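Local coordinates for protein paenibacillus xanthan lyase (Paenibacillus, PDB 6F2P) that probably removes terminal mannose units from xanthan side chains by beta-elimination, as a calcium-binding, multidomain enzyme of polysaccharide lyase family 8, at residues Thr918-Thr926 / Ala935-Thr943. Residues are numbered along the deposited sequence; the frame is centred on the assembly and turned at random.
Sequences TKVGTWTGT and ADYIHDGNT. With CA (calcium ion), chain G.
T924 and H939 form the firm end of a short antiparallel hairpin, a hydrogen-bonded pair in which T924 N reaches H939 O at 2.8 Å, nearly straight and in the carbonyl plane. The return bond, H939 N to T924 O (2.9 Å), is more bent, its donor lying above the plane of the carbonyl. On the face of I938, the CB of W923, just ahead of the strand, packs against I938 CD1 (3.9 Å), and both side chains also touch V950 of the neighbouring sheet. The indole has its six-membered ring over D940, whose CB makes a CH-pi contact 4.0 Å from the ring centroid, while W923 NE1 donates in the ring plane to V920 O (3.0 Å), fixing the ring's rotation. A leucine in place of W923 would probably leave V920 O without this donor and open a gap over D940 CB and the H939 backbone. The D940 carboxylate itself turns elsewhere, to K945 and the backbone of V1029. The solvent side is looser: exposed K919 meets I938 tip to tip, NZ to CD1 3.5 Å, and exposed T924 sets CG2 3.6 Å from H939 CE1. Toward T926 the pairing loosens, with T926 N to Y937 O at 3.2 Å and a weak bond back. H939 and Y937 hold their rings alongside the threonines, CG between backbone N and carbonyl carbon (chi1 65° in H939), which lays the imidazole face over T924 O. Just beyond, D936 O binds calcium together with D910, N911, Y933 and D1032. The arrangement is a beta hairpin edging the jelly-roll-like beta-sandwich of the Golvesin C-terminal domain.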
loop_
_atom_site.group_PDB
_atom_site.type_symbol
_atom_site.label_atom_id
_atom_site.label_comp_id
_atom_site.label_asym_id
_atom_site.label_seq_id
_atom_site.Cartn_x
_atom_site.Cartn_y
_atom_site.Cartn_z
ATOM N N THR A 918 30.428 -0.800 -50.399
ATOM C CA THR A 918 31.132 0.313 -51.009
ATOM C C THR A 918 31.922 -0.248 -52.181
ATOM O O THR A 918 32.721 -1.166 -52.009
ATOM C CB THR A 918 32.072 1.023 -50.009
ATOM O OG1 THR A 918 32.997 0.078 -49.459
ATOM C CG2 THR A 918 31.272 1.655 -48.875
ATOM N N LYS A 919 31.679 0.280 -53.375
ATOM C CA LYS A 919 32.356 -0.219 -54.569
ATOM C C LYS A 919 33.526 0.671 -54.970
ATOM O O LYS A 919 33.665 1.800 -54.491
ATOM C CB LYS A 919 31.376 -0.347 -55.742
ATOM C CG LYS A 919 30.105 -1.120 -55.413
ATOM C CD LYS A 919 29.184 -1.248 -56.623
ATOM C CE LYS A 919 27.796 -1.738 -56.212
ATOM N NZ LYS A 919 26.888 -1.966 -57.374
ATOM N N VAL A 920 34.377 0.135 -55.835
ATOM C CA VAL A 920 35.417 0.912 -56.496
ATOM C C VAL A 920 35.439 0.468 -57.953
ATOM O O VAL A 920 35.503 -0.729 -58.242
ATOM C CB VAL A 920 36.805 0.730 -55.831
ATOM C CG1 VAL A 920 37.917 1.137 -56.784
ATOM C CG2 VAL A 920 36.891 1.525 -54.527
ATOM N N GLY A 921 35.341 1.429 -58.867
ATOM C CA GLY A 921 35.228 1.115 -60.279
ATOM C C GLY A 921 33.796 0.876 -60.732
ATOM O O GLY A 921 32.854 0.928 -59.944
ATOM N N THR A 922 33.639 0.596 -62.020
ATOM C CA THR A 922 32.320 0.480 -62.626
ATOM C C THR A 922 31.859 -0.972 -62.721
ATOM O O THR A 922 32.438 -1.770 -63.461
ATOM C CB THR A 922 32.312 1.125 -64.025
ATOM O OG1 THR A 922 32.932 2.415 -63.951
ATOM C CG2 THR A 922 30.888 1.277 -64.548
ATOM N N TRP A 923 30.812 -1.302 -61.971
ATOM C CA TRP A 923 30.259 -2.657 -61.961
ATOM C C TRP A 923 28.871 -2.685 -62.609
ATOM O O TRP A 923 28.103 -1.733 -62.487
ATOM C CB TRP A 923 30.199 -3.201 -60.524
ATOM C CG TRP A 923 31.559 -3.357 -59.884
ATOM C CD1 TRP A 923 32.348 -2.359 -59.378
ATOM C CD2 TRP A 923 32.287 -4.579 -59.689
ATOM N NE1 TRP A 923 33.521 -2.885 -58.886
ATOM C CE2 TRP A 923 33.507 -4.245 -59.065
ATOM C CE3 TRP A 923 32.025 -5.922 -59.983
ATOM C CZ2 TRP A 923 34.460 -5.205 -58.725
ATOM C CZ3 TRP A 923 32.972 -6.874 -59.648
ATOM C CH2 TRP A 923 34.174 -6.510 -59.025
ATOM N N THR A 924 28.554 -3.784 -63.288
ATOM C CA THR A 924 27.330 -3.894 -64.082
ATOM C C THR A 924 26.398 -5.006 -63.573
ATOM O O THR A 924 26.822 -6.156 -63.432
ATOM C CB THR A 924 27.686 -4.149 -65.570
ATOM O OG1 THR A 924 28.147 -2.930 -66.165
ATOM C CG2 THR A 924 26.485 -4.675 -66.350
ATOM N N GLY A 925 25.133 -4.669 -63.314
ATOM C CA GLY A 925 24.179 -5.627 -62.767
ATOM C C GLY A 925 23.261 -6.300 -63.777
ATOM O O GLY A 925 23.000 -5.744 -64.842
ATOM N N THR A 926 22.759 -7.491 -63.445
ATOM C CA THR A 926 21.840 -8.208 -64.339
ATOM C C THR A 926 21.012 -9.303 -63.637
ATOM O O THR A 926 21.271 -9.644 -62.481
ATOM C CB THR A 926 22.577 -8.788 -65.576
ATOM O OG1 THR A 926 21.636 -9.064 -66.623
ATOM C CG2 THR A 926 23.328 -10.056 -65.220
ATOM N N ALA A 935 17.612 -9.924 -56.186
ATOM C CA ALA A 935 17.177 -9.898 -57.571
ATOM C C ALA A 935 18.384 -10.139 -58.466
ATOM O O ALA A 935 18.418 -11.075 -59.271
ATOM C CB ALA A 935 16.550 -8.554 -57.891
ATOM N N ASP A 936 19.390 -9.293 -58.276
ATOM C CA ASP A 936 20.497 -9.170 -59.206
ATOM C C ASP A 936 21.844 -9.570 -58.601
ATOM O O ASP A 936 21.924 -9.982 -57.441
ATOM C CB ASP A 936 20.579 -7.717 -59.688
ATOM C CG ASP A 936 20.897 -6.734 -58.558
ATOM O OD1 ASP A 936 20.852 -7.132 -57.371
ATOM O OD2 ASP A 936 21.162 -5.550 -58.855
ATOM N N TYR A 937 22.888 -9.450 -59.418
ATOM C CA TYR A 937 24.281 -9.488 -58.981
ATOM C C TYR A 937 25.046 -8.496 -59.849
ATOM O O TYR A 937 24.487 -7.953 -60.794
ATOM C CB TYR A 937 24.867 -10.891 -59.131
ATOM C CG TYR A 937 24.578 -11.552 -60.459
ATOM C CD1 TYR A 937 25.390 -11.328 -61.563
ATOM C CD2 TYR A 937 23.494 -12.408 -60.605
ATOM C CE1 TYR A 937 25.126 -11.936 -62.776
ATOM C CE2 TYR A 937 23.222 -13.022 -61.812
ATOM C CZ TYR A 937 24.039 -12.785 -62.895
ATOM O OH TYR A 937 23.766 -13.398 -64.100
ATOM N N ILE A 938 26.312 -8.252 -59.541
ATOM C CA ILE A 938 27.099 -7.333 -60.352
ATOM C C ILE A 938 28.379 -7.978 -60.895
ATOM O O ILE A 938 28.828 -9.005 -60.386
ATOM C CB ILE A 938 27.419 -6.025 -59.592
ATOM C CG1 ILE A 938 28.107 -6.317 -58.260
ATOM C CG2 ILE A 938 26.149 -5.234 -59.348
ATOM C CD1 ILE A 938 28.524 -5.064 -57.514
ATOM N N HIS A 939 28.945 -7.390 -61.948
ATOM C CA HIS A 939 30.184 -7.901 -62.536
ATOM C C HIS A 939 31.080 -6.799 -63.104
ATOM O O HIS A 939 30.610 -5.701 -63.406
ATOM C CB HIS A 939 29.910 -9.004 -63.575
ATOM C CG HIS A 939 29.154 -8.543 -64.785
ATOM N ND1 HIS A 939 29.674 -7.649 -65.696
ATOM C CD2 HIS A 939 27.925 -8.879 -65.249
ATOM C CE1 HIS A 939 28.794 -7.441 -66.660
ATOM N NE2 HIS A 939 27.724 -8.176 -66.413
ATOM N N ASP A 940 32.370 -7.102 -63.239
ATOM C CA ASP A 940 33.369 -6.107 -63.636
ATOM C C ASP A 940 33.502 -5.963 -65.154
ATOM O O ASP A 940 34.241 -5.102 -65.645
ATOM C CB ASP A 940 34.736 -6.427 -63.014
ATOM C CG ASP A 940 35.377 -7.682 -63.598
ATOM O OD1 ASP A 940 34.638 -8.632 -63.952
ATOM O OD2 ASP A 940 36.626 -7.710 -63.700
ATOM N N GLY A 941 32.784 -6.808 -65.889
ATOM C CA GLY A 941 32.787 -6.750 -67.336
ATOM C C GLY A 941 34.099 -7.213 -67.935
ATOM O O GLY A 941 34.482 -6.776 -69.021
ATOM N N ASN A 942 34.775 -8.111 -67.222
ATOM C CA ASN A 942 36.084 -8.643 -67.619
ATOM C C ASN A 942 37.057 -7.569 -68.091
ATOM O O ASN A 942 37.810 -7.786 -69.037
ATOM C CB ASN A 942 35.947 -9.737 -68.689
ATOM C CG ASN A 942 37.057 -10.785 -68.603
ATOM O OD1 ASN A 942 38.112 -10.539 -68.020
ATOM N ND2 ASN A 942 36.817 -11.958 -69.182
ATOM N N THR A 943 37.039 -6.414 -67.435
ATOM C CA THR A 943 37.934 -5.329 -67.819
ATOM C C THR A 943 38.246 -4.405 -66.646
ATOM O O THR A 943 37.523 -4.385 -65.646
ATOM C CB THR A 943 37.359 -4.512 -68.995
ATOM O OG1 THR A 943 38.263 -3.449 -69.331
ATOM C CG2 THR A 943 35.991 -3.940 -68.633
HETATM CA CA CA G . 22.508 -9.912 -55.135
#